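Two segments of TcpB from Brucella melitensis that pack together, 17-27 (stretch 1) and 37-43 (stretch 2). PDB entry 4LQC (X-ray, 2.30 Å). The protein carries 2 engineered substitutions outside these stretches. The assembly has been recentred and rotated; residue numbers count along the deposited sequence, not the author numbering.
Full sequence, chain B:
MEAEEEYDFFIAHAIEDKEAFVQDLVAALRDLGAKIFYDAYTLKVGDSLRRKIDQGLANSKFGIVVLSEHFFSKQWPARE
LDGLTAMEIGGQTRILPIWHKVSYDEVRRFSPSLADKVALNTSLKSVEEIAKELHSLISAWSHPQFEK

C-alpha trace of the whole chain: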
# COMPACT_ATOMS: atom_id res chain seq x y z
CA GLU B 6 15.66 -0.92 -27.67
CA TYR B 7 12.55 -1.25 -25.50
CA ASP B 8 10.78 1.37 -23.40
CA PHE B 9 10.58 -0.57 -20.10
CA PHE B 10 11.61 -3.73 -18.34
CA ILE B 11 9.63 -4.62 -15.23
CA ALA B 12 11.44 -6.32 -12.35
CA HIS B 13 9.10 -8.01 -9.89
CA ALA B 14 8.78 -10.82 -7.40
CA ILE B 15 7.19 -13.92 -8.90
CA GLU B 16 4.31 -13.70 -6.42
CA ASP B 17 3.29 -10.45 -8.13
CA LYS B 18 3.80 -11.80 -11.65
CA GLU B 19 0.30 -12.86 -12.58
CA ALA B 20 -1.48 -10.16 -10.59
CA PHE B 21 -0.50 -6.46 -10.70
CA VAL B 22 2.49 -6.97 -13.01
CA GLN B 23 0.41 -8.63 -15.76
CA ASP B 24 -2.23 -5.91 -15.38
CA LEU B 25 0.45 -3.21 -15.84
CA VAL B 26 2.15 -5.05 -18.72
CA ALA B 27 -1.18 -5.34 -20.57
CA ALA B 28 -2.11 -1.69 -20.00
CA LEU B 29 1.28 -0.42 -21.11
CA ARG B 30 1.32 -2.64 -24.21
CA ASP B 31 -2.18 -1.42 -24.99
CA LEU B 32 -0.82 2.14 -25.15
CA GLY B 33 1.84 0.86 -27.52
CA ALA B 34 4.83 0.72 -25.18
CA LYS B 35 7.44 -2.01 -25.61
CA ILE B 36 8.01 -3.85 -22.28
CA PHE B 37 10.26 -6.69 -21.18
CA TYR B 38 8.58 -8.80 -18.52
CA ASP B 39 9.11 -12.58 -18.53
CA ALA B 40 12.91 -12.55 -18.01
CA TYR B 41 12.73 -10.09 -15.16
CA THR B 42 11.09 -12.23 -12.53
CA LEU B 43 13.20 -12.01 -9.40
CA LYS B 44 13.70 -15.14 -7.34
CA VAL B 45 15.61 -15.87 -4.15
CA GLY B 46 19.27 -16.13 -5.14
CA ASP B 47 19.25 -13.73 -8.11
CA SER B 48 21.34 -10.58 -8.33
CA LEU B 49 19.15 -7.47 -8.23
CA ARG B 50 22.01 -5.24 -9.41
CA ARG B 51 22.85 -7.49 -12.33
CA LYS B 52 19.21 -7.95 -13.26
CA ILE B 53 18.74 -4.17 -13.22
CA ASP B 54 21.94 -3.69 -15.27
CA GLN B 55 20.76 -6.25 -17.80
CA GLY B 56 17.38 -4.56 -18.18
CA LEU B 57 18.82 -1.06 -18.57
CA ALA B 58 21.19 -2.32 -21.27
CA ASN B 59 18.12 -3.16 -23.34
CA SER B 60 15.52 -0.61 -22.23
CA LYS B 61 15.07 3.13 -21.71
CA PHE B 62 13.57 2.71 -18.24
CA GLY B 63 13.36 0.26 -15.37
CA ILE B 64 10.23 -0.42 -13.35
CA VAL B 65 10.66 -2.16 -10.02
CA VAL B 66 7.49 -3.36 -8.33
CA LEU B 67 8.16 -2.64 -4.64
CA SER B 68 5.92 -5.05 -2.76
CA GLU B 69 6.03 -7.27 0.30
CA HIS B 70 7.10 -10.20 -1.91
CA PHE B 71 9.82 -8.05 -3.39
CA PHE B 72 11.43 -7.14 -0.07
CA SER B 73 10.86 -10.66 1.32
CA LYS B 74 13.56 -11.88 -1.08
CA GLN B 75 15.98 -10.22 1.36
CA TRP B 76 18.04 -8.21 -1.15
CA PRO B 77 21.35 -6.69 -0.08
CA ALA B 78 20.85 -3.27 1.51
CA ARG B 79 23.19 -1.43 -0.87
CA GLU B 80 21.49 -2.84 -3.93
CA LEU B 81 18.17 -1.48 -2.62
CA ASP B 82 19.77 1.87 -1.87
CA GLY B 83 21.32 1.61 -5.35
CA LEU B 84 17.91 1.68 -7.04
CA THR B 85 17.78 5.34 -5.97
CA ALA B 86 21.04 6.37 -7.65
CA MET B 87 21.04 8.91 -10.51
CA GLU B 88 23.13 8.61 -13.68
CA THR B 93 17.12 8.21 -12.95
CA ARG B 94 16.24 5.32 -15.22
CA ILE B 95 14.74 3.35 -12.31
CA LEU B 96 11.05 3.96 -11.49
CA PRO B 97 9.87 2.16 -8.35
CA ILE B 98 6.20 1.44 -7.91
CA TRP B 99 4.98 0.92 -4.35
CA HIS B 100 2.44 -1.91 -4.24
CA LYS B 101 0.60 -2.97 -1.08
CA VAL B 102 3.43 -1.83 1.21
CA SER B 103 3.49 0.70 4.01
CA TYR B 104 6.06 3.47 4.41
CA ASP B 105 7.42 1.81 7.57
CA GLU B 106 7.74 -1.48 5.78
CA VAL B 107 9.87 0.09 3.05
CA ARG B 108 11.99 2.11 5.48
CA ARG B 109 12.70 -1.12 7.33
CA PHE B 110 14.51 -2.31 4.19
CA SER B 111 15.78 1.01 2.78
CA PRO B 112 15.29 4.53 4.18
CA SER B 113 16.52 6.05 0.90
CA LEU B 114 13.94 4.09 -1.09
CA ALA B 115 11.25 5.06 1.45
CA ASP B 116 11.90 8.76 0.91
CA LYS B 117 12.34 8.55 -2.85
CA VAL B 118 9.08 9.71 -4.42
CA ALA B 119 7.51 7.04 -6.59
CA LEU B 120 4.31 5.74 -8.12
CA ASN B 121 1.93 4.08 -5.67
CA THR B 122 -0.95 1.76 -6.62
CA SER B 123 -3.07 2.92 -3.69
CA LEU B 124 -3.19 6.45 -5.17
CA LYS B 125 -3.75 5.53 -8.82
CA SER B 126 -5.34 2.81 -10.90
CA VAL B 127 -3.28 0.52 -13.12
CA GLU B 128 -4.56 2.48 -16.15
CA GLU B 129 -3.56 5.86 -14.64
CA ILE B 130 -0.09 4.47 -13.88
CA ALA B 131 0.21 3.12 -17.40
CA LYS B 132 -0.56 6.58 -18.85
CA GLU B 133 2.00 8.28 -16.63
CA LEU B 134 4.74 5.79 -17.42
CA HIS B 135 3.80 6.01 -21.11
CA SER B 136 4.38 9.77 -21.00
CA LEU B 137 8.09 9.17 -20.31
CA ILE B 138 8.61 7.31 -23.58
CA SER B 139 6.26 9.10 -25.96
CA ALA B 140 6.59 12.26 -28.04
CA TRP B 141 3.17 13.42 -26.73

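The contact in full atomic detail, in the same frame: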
# COMPACT_ATOMS: atom_id res chain seq x y z
N ASP B 17 4.02 -11.58 -7.54
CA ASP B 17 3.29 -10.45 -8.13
C ASP B 17 3.05 -10.65 -9.62
O ASP B 17 2.32 -9.87 -10.24
CB ASP B 17 4.10 -9.17 -7.95
CG ASP B 17 4.16 -8.69 -6.52
OD1 ASP B 17 3.08 -8.57 -5.88
OD2 ASP B 17 5.28 -8.43 -6.04
N LYS B 18 3.69 -11.67 -10.20
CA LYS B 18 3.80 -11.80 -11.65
C LYS B 18 2.48 -11.89 -12.38
O LYS B 18 2.31 -11.27 -13.44
CB LYS B 18 4.66 -13.01 -12.02
CG LYS B 18 4.95 -13.13 -13.51
CD LYS B 18 5.94 -14.24 -13.76
CE LYS B 18 6.33 -14.27 -15.24
NZ LYS B 18 7.81 -14.21 -15.45
N GLU B 19 1.54 -12.65 -11.84
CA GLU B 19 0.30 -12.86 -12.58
C GLU B 19 -0.83 -11.99 -12.04
O GLU B 19 -1.97 -12.08 -12.51
CB GLU B 19 -0.06 -14.35 -12.66
CG GLU B 19 0.62 -15.04 -13.86
CD GLU B 19 0.94 -16.50 -13.63
OE1 GLU B 19 0.46 -17.09 -12.63
OE2 GLU B 19 1.69 -17.07 -14.45
N ALA B 20 -0.50 -11.12 -11.10
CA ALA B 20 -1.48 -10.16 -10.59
C ALA B 20 -1.19 -8.76 -11.15
O ALA B 20 -1.36 -8.52 -12.35
CB ALA B 20 -1.50 -10.16 -9.08
N PHE B 21 -0.76 -7.84 -10.28
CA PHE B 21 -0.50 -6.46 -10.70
C PHE B 21 0.45 -6.32 -11.89
O PHE B 21 0.20 -5.50 -12.78
CB PHE B 21 0.00 -5.58 -9.53
CG PHE B 21 0.43 -4.19 -9.96
CD1 PHE B 21 -0.52 -3.26 -10.37
CD2 PHE B 21 1.77 -3.83 -9.99
CE1 PHE B 21 -0.14 -1.98 -10.79
CE2 PHE B 21 2.16 -2.55 -10.40
CZ PHE B 21 1.19 -1.63 -10.81
N VAL B 22 1.53 -7.09 -11.91
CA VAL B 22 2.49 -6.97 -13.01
C VAL B 22 1.83 -7.27 -14.37
O VAL B 22 2.01 -6.52 -15.33
CB VAL B 22 3.75 -7.85 -12.80
CG1 VAL B 22 4.74 -7.66 -13.95
CG2 VAL B 22 4.40 -7.53 -11.46
N GLN B 23 1.05 -8.33 -14.47
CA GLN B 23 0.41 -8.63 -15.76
C GLN B 23 -0.58 -7.54 -16.16
O GLN B 23 -0.63 -7.13 -17.32
CB GLN B 23 -0.26 -10.00 -15.76
CG GLN B 23 -0.40 -10.60 -17.17
CD GLN B 23 -1.25 -11.85 -17.19
OE1 GLN B 23 -1.99 -12.13 -16.25
NE2 GLN B 23 -1.16 -12.61 -18.28
N ASP B 24 -1.38 -7.09 -15.20
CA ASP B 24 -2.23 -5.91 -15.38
C ASP B 24 -1.46 -4.74 -16.01
O ASP B 24 -1.89 -4.19 -17.02
CB ASP B 24 -2.76 -5.42 -14.03
CG ASP B 24 -3.72 -6.40 -13.37
OD1 ASP B 24 -4.30 -6.01 -12.33
OD2 ASP B 24 -3.87 -7.53 -13.88
N LEU B 25 -0.34 -4.36 -15.39
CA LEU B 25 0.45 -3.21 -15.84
C LEU B 25 1.17 -3.46 -17.17
O LEU B 25 1.36 -2.53 -17.96
CB LEU B 25 1.47 -2.81 -14.77
CG LEU B 25 2.37 -1.63 -15.11
CD1 LEU B 25 1.58 -0.40 -15.53
CD2 LEU B 25 3.27 -1.31 -13.93
N VAL B 26 1.57 -4.70 -17.42
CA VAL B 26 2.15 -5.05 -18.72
C VAL B 26 1.11 -4.92 -19.82
O VAL B 26 1.40 -4.36 -20.88
CB VAL B 26 2.78 -6.46 -18.74
CG1 VAL B 26 3.22 -6.82 -20.13
CG2 VAL B 26 3.96 -6.52 -17.78
N ALA B 27 -0.11 -5.41 -19.57
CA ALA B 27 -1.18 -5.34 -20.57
C ALA B 27 -1.62 -3.90 -20.87
O ALA B 27 -1.93 -3.57 -22.02
CB ALA B 27 -2.38 -6.16 -20.12
N PHE B 37 9.72 -5.40 -21.57
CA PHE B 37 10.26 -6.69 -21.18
C PHE B 37 9.69 -7.08 -19.82
O PHE B 37 9.59 -6.25 -18.90
CB PHE B 37 11.79 -6.64 -21.06
CG PHE B 37 12.52 -6.64 -22.39
CD1 PHE B 37 12.41 -7.72 -23.25
CD2 PHE B 37 13.32 -5.58 -22.76
CE1 PHE B 37 13.07 -7.73 -24.45
CE2 PHE B 37 13.99 -5.58 -23.96
CZ PHE B 37 13.87 -6.66 -24.81
N TYR B 38 9.34 -8.35 -19.67
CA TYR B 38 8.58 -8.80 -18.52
C TYR B 38 9.02 -10.19 -18.05
O TYR B 38 9.52 -10.33 -16.93
CB TYR B 38 7.10 -8.76 -18.91
CG TYR B 38 6.10 -9.60 -18.16
CD1 TYR B 38 6.09 -9.66 -16.78
CD2 TYR B 38 5.09 -10.25 -18.85
CE1 TYR B 38 5.13 -10.41 -16.11
CE2 TYR B 38 4.14 -10.99 -18.21
CZ TYR B 38 4.16 -11.07 -16.83
OH TYR B 38 3.19 -11.81 -16.19
N ASP B 39 8.88 -11.18 -18.92
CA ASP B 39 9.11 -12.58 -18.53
C ASP B 39 10.48 -12.90 -17.93
O ASP B 39 10.57 -13.73 -17.03
CB ASP B 39 8.86 -13.53 -19.71
CG ASP B 39 9.17 -14.97 -19.36
OD1 ASP B 39 8.41 -15.57 -18.58
OD2 ASP B 39 10.17 -15.51 -19.86
N ALA B 40 11.54 -12.26 -18.44
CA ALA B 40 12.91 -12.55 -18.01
C ALA B 40 13.33 -11.75 -16.80
O ALA B 40 14.47 -11.83 -16.34
CB ALA B 40 13.91 -12.33 -19.17
N TYR B 41 12.40 -10.96 -16.27
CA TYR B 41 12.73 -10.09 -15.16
C TYR B 41 11.99 -10.46 -13.89
O TYR B 41 11.79 -9.63 -13.01
CB TYR B 41 12.53 -8.63 -15.56
CG TYR B 41 13.55 -8.24 -16.60
CD1 TYR B 41 14.84 -7.91 -16.23
CD2 TYR B 41 13.25 -8.29 -17.95
CE1 TYR B 41 15.79 -7.60 -17.17
CE2 TYR B 41 14.20 -7.97 -18.91
CZ TYR B 41 15.47 -7.63 -18.51
OH TYR B 41 16.43 -7.33 -19.43
N THR B 42 11.60 -11.72 -13.79
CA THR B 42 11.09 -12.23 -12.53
C THR B 42 12.26 -12.43 -11.58
O THR B 42 13.27 -13.04 -11.93
CB THR B 42 10.35 -13.56 -12.71
OG1 THR B 42 9.23 -13.36 -13.58
CG2 THR B 42 9.85 -14.05 -11.37
N LEU B 43 12.12 -11.91 -10.37
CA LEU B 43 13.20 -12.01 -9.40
C LEU B 43 12.89 -13.13 -8.43
O LEU B 43 11.78 -13.21 -7.89
CB LEU B 43 13.34 -10.69 -8.65
CG LEU B 43 13.72 -9.55 -9.59
CD1 LEU B 43 13.26 -8.21 -9.02
CD2 LEU B 43 15.22 -9.56 -9.84

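Two side chains carry most of this contact: Tyr38 from the loop and Lys18 from the early part of the helix. The contact is small, with 348 Å² buried in total, and these two residues supply most of it.

Tyr38 points its CA-to-CB bond toward the helix. Its chi1 is t, at 158°, and its chi2 is 46°. With these angles the ring passes by Val26 and Val22, and its hydroxyl reaches the backbone O of Lys18. Val26 and Val22 are one helical turn apart, so both present side chains to the ring. Both valines are in the t rotamer. CG2 of Val26 sits over one face of the Tyr38 ring, 4.0 Å from the ring centroid and 20° off the normal. This is a CH-pi contact, and the closest pair is Val26 CG2 to Tyr38 CG at 3.8 Å. Val22 approaches obliquely, with its CG1 3.5 Å from Tyr38 CE1.

The far end of the ring reaches a polar partner. Tyr38 OH donates a hydrogen bond to the backbone O of Lys18, at 2.9 Å. The helix has a wider pi-type turn at 18-22. Val22 N bonds weakly to Asp17 O, at 3.3 Å, rather than to Lys18 O, and the tyrosine hydroxyl takes up the Lys18 carbonyl. The phenol thus joins an apolar contact along its ring to a polar one at its tip. Gln23 only borders this end, with CB 3.9 Å from Tyr38 OH.

Lys18 also points toward the loop. Its chi1, chi2 and chi3 are all t, so the chain is extended through CE. Chi4 lies between wells at 127°. The extension carries NZ across to the second stretch, where Asp39 and the strand residue Thr42 both offer oxygens. Lys18 NZ donates to Thr42 OG1 at 2.5 Å, a very short hydrogen bond. Thr42 has chi1 m, and its CA-to-CB bond points sideways; its hydroxyl nevertheless lies within reach of Lys18 NZ.

Asp39 has its CA-to-CB bond directed away from the helix, but the end of the side chain comes nearer. With chi1 t and chi2 at 71°, OD1 is the carboxylate oxygen nearer Lys18 NZ. Lys18 NZ and Asp39 OD1 form a salt bridge at 3.5 Å, and the hydrogen bond within it is weak. The backbone O of Asp39 is also close, 3.2 Å from Lys18 NZ. Lys18 NZ lies 5.2 Å from the centroid of the Tyr38 ring, long for a cation-pi interaction and at most a weak attraction.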